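Local coordinates for putative phosphomannomutase (Thermus thermophilus, PDB 1TUO), which probably acts as a magnesium-dependent sugar-phosphate mutase of the phosphohexose mutase family, with phosphopentomutase or phosphomannomutase activity proposed, at residues A[269-274]-A[291-296]. Residues are numbered along the deposited sequence; the frame is centred on the assembly and turned at random.
Sequences QVLTTL and FAVTWL
L271 and T272, on one turn of a helix, face the loop 291-296, with CA of L271 8.9 Å from CA of V293 and CA of T272 7.2 Å from CA of L296. The contact itself is made by side-chain methyl groups and the CB of L296. The L271 side chain runs out with CG anti to the backbone N (chi1 180°), and its CD2 meets CG1 of V293 at 3.6 Å, the two side chains crossing at about a right angle. Beside them T272 and T294 meet methyl to methyl, tip to tip, CG2 to CG2 at 3.7 Å. CB of L296 lies farther from T272 CG2, at 4.3 Å. Both threonines turn their hydroxyls to other work. OG1 of T294 accepts from N of L296 (2.9 Å, 164° at the hydrogen), a nearly straight capping bond at the start of the next helix. H268 serves both sides of the apolar seam, its backbone O bonded to OG1 of T272 and its ND1 to the backbone N of T294. The carboxylate of E444, on strand 440-445 of the C-terminal domain's antiparallel sheet, is bonded to T294 OG1 and takes W295 N as well. Replacing T294 with a valine would probably leave L296 N without its cap and the E444 carboxylate without its hydroxyl partner. Helix 267-280 thus packs on the loop between strand 286-290 and helix 296-304 in the third alpha/beta/alpha domain, and T272 also touches F370 of helix 366-377.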
loop_
_atom_site.group_PDB
_atom_site.type_symbol
_atom_site.label_atom_id
_atom_site.label_comp_id
_atom_site.label_asym_id
_atom_site.label_seq_id
_atom_site.Cartn_x
_atom_site.Cartn_y
_atom_site.Cartn_z
ATOM N N GLN A 269 7.615 8.357 8.677
ATOM C CA GLN A 269 6.989 9.239 9.646
ATOM C C GLN A 269 5.564 8.767 9.905
ATOM O O GLN A 269 5.116 8.722 11.048
ATOM C CB GLN A 269 6.997 10.675 9.130
ATOM C CG GLN A 269 8.409 11.272 9.059
ATOM C CD GLN A 269 8.440 12.634 8.391
ATOM O OE1 GLN A 269 8.307 12.740 7.173
ATOM N NE2 GLN A 269 8.615 13.683 9.186
ATOM N N VAL A 270 4.855 8.395 8.848
ATOM C CA VAL A 270 3.489 7.918 9.024
ATOM C C VAL A 270 3.460 6.640 9.843
ATOM O O VAL A 270 2.695 6.520 10.801
ATOM C CB VAL A 270 2.810 7.639 7.673
ATOM C CG1 VAL A 270 1.538 6.804 7.878
ATOM C CG2 VAL A 270 2.477 8.945 6.993
ATOM N N LEU A 271 4.299 5.680 9.462
ATOM C CA LEU A 271 4.333 4.398 10.153
ATOM C C LEU A 271 4.670 4.517 11.634
ATOM O O LEU A 271 3.981 3.941 12.477
ATOM C CB LEU A 271 5.334 3.456 9.479
ATOM C CG LEU A 271 5.468 2.077 10.123
ATOM C CD1 LEU A 271 4.131 1.334 10.087
ATOM C CD2 LEU A 271 6.544 1.293 9.376
ATOM N N THR A 272 5.725 5.259 11.957
ATOM C CA THR A 272 6.110 5.405 13.358
ATOM C C THR A 272 5.100 6.219 14.163
ATOM O O THR A 272 4.844 5.915 15.332
ATOM C CB THR A 272 7.517 6.043 13.495
ATOM O OG1 THR A 272 7.546 7.316 12.840
ATOM C CG2 THR A 272 8.559 5.131 12.877
ATOM N N THR A 273 4.527 7.248 13.546
ATOM C CA THR A 273 3.536 8.076 14.228
ATOM C C THR A 273 2.319 7.213 14.570
ATOM O O THR A 273 1.793 7.285 15.677
ATOM C CB THR A 273 3.083 9.266 13.346
ATOM O OG1 THR A 273 4.190 10.159 13.136
ATOM C CG2 THR A 273 1.951 10.033 14.019
ATOM N N LEU A 274 1.885 6.385 13.623
ATOM C CA LEU A 274 0.732 5.521 13.863
ATOM C C LEU A 274 1.080 4.379 14.811
ATOM O O LEU A 274 0.235 3.918 15.576
ATOM C CB LEU A 274 0.178 4.970 12.539
ATOM C CG LEU A 274 -0.558 6.005 11.676
ATOM C CD1 LEU A 274 -1.136 5.319 10.438
ATOM C CD2 LEU A 274 -1.681 6.670 12.484
ATOM N N PHE A 291 12.745 -4.565 5.421
ATOM C CA PHE A 291 14.145 -4.167 5.547
ATOM C C PHE A 291 14.517 -2.705 5.273
ATOM O O PHE A 291 15.549 -2.236 5.747
ATOM C CB PHE A 291 14.976 -5.094 4.653
ATOM C CG PHE A 291 16.420 -5.216 5.051
ATOM C CD1 PHE A 291 16.780 -5.393 6.383
ATOM C CD2 PHE A 291 17.419 -5.227 4.078
ATOM C CE1 PHE A 291 18.114 -5.586 6.746
ATOM C CE2 PHE A 291 18.752 -5.419 4.428
ATOM C CZ PHE A 291 19.102 -5.600 5.764
ATOM N N ALA A 292 13.694 -1.985 4.518
ATOM C CA ALA A 292 14.011 -0.597 4.188
ATOM C C ALA A 292 13.305 0.437 5.061
ATOM O O ALA A 292 13.420 1.645 4.828
ATOM C CB ALA A 292 13.706 -0.335 2.713
ATOM N N VAL A 293 12.578 -0.034 6.067
ATOM C CA VAL A 293 11.868 0.852 6.976
ATOM C C VAL A 293 12.806 1.441 8.033
ATOM O O VAL A 293 13.734 0.782 8.496
ATOM C CB VAL A 293 10.707 0.100 7.680
ATOM C CG1 VAL A 293 10.120 0.953 8.794
ATOM C CG2 VAL A 293 9.625 -0.251 6.659
ATOM N N THR A 294 12.539 2.691 8.396
ATOM C CA THR A 294 13.312 3.440 9.384
ATOM C C THR A 294 13.626 2.655 10.648
ATOM O O THR A 294 12.783 1.904 11.141
ATOM C CB THR A 294 12.557 4.710 9.822
ATOM O OG1 THR A 294 13.285 5.362 10.872
ATOM C CG2 THR A 294 11.163 4.347 10.340
ATOM N N TRP A 295 14.829 2.839 11.183
ATOM C CA TRP A 295 15.181 2.146 12.412
ATOM C C TRP A 295 14.574 2.850 13.620
ATOM O O TRP A 295 14.790 2.431 14.755
ATOM C CB TRP A 295 16.699 2.029 12.581
ATOM C CG TRP A 295 17.462 3.293 12.379
ATOM C CD1 TRP A 295 16.976 4.570 12.395
ATOM C CD2 TRP A 295 18.868 3.400 12.148
ATOM N NE1 TRP A 295 17.999 5.470 12.185
ATOM C CE2 TRP A 295 19.172 4.776 12.032
ATOM C CE3 TRP A 295 19.906 2.465 12.030
ATOM C CZ2 TRP A 295 20.468 5.238 11.803
ATOM C CZ3 TRP A 295 21.195 2.925 11.802
ATOM C CH2 TRP A 295 21.464 4.299 11.691
ATOM N N LEU A 296 13.826 3.926 13.386
ATOM C CA LEU A 296 13.190 4.616 14.500
ATOM C C LEU A 296 12.101 3.697 15.045
ATOM O O LEU A 296 11.747 3.771 16.217
ATOM C CB LEU A 296 12.573 5.952 14.062
ATOM C CG LEU A 296 13.376 7.224 14.369
ATOM C CD1 LEU A 296 14.574 7.319 13.430
ATOM C CD2 LEU A 296 12.483 8.451 14.204
#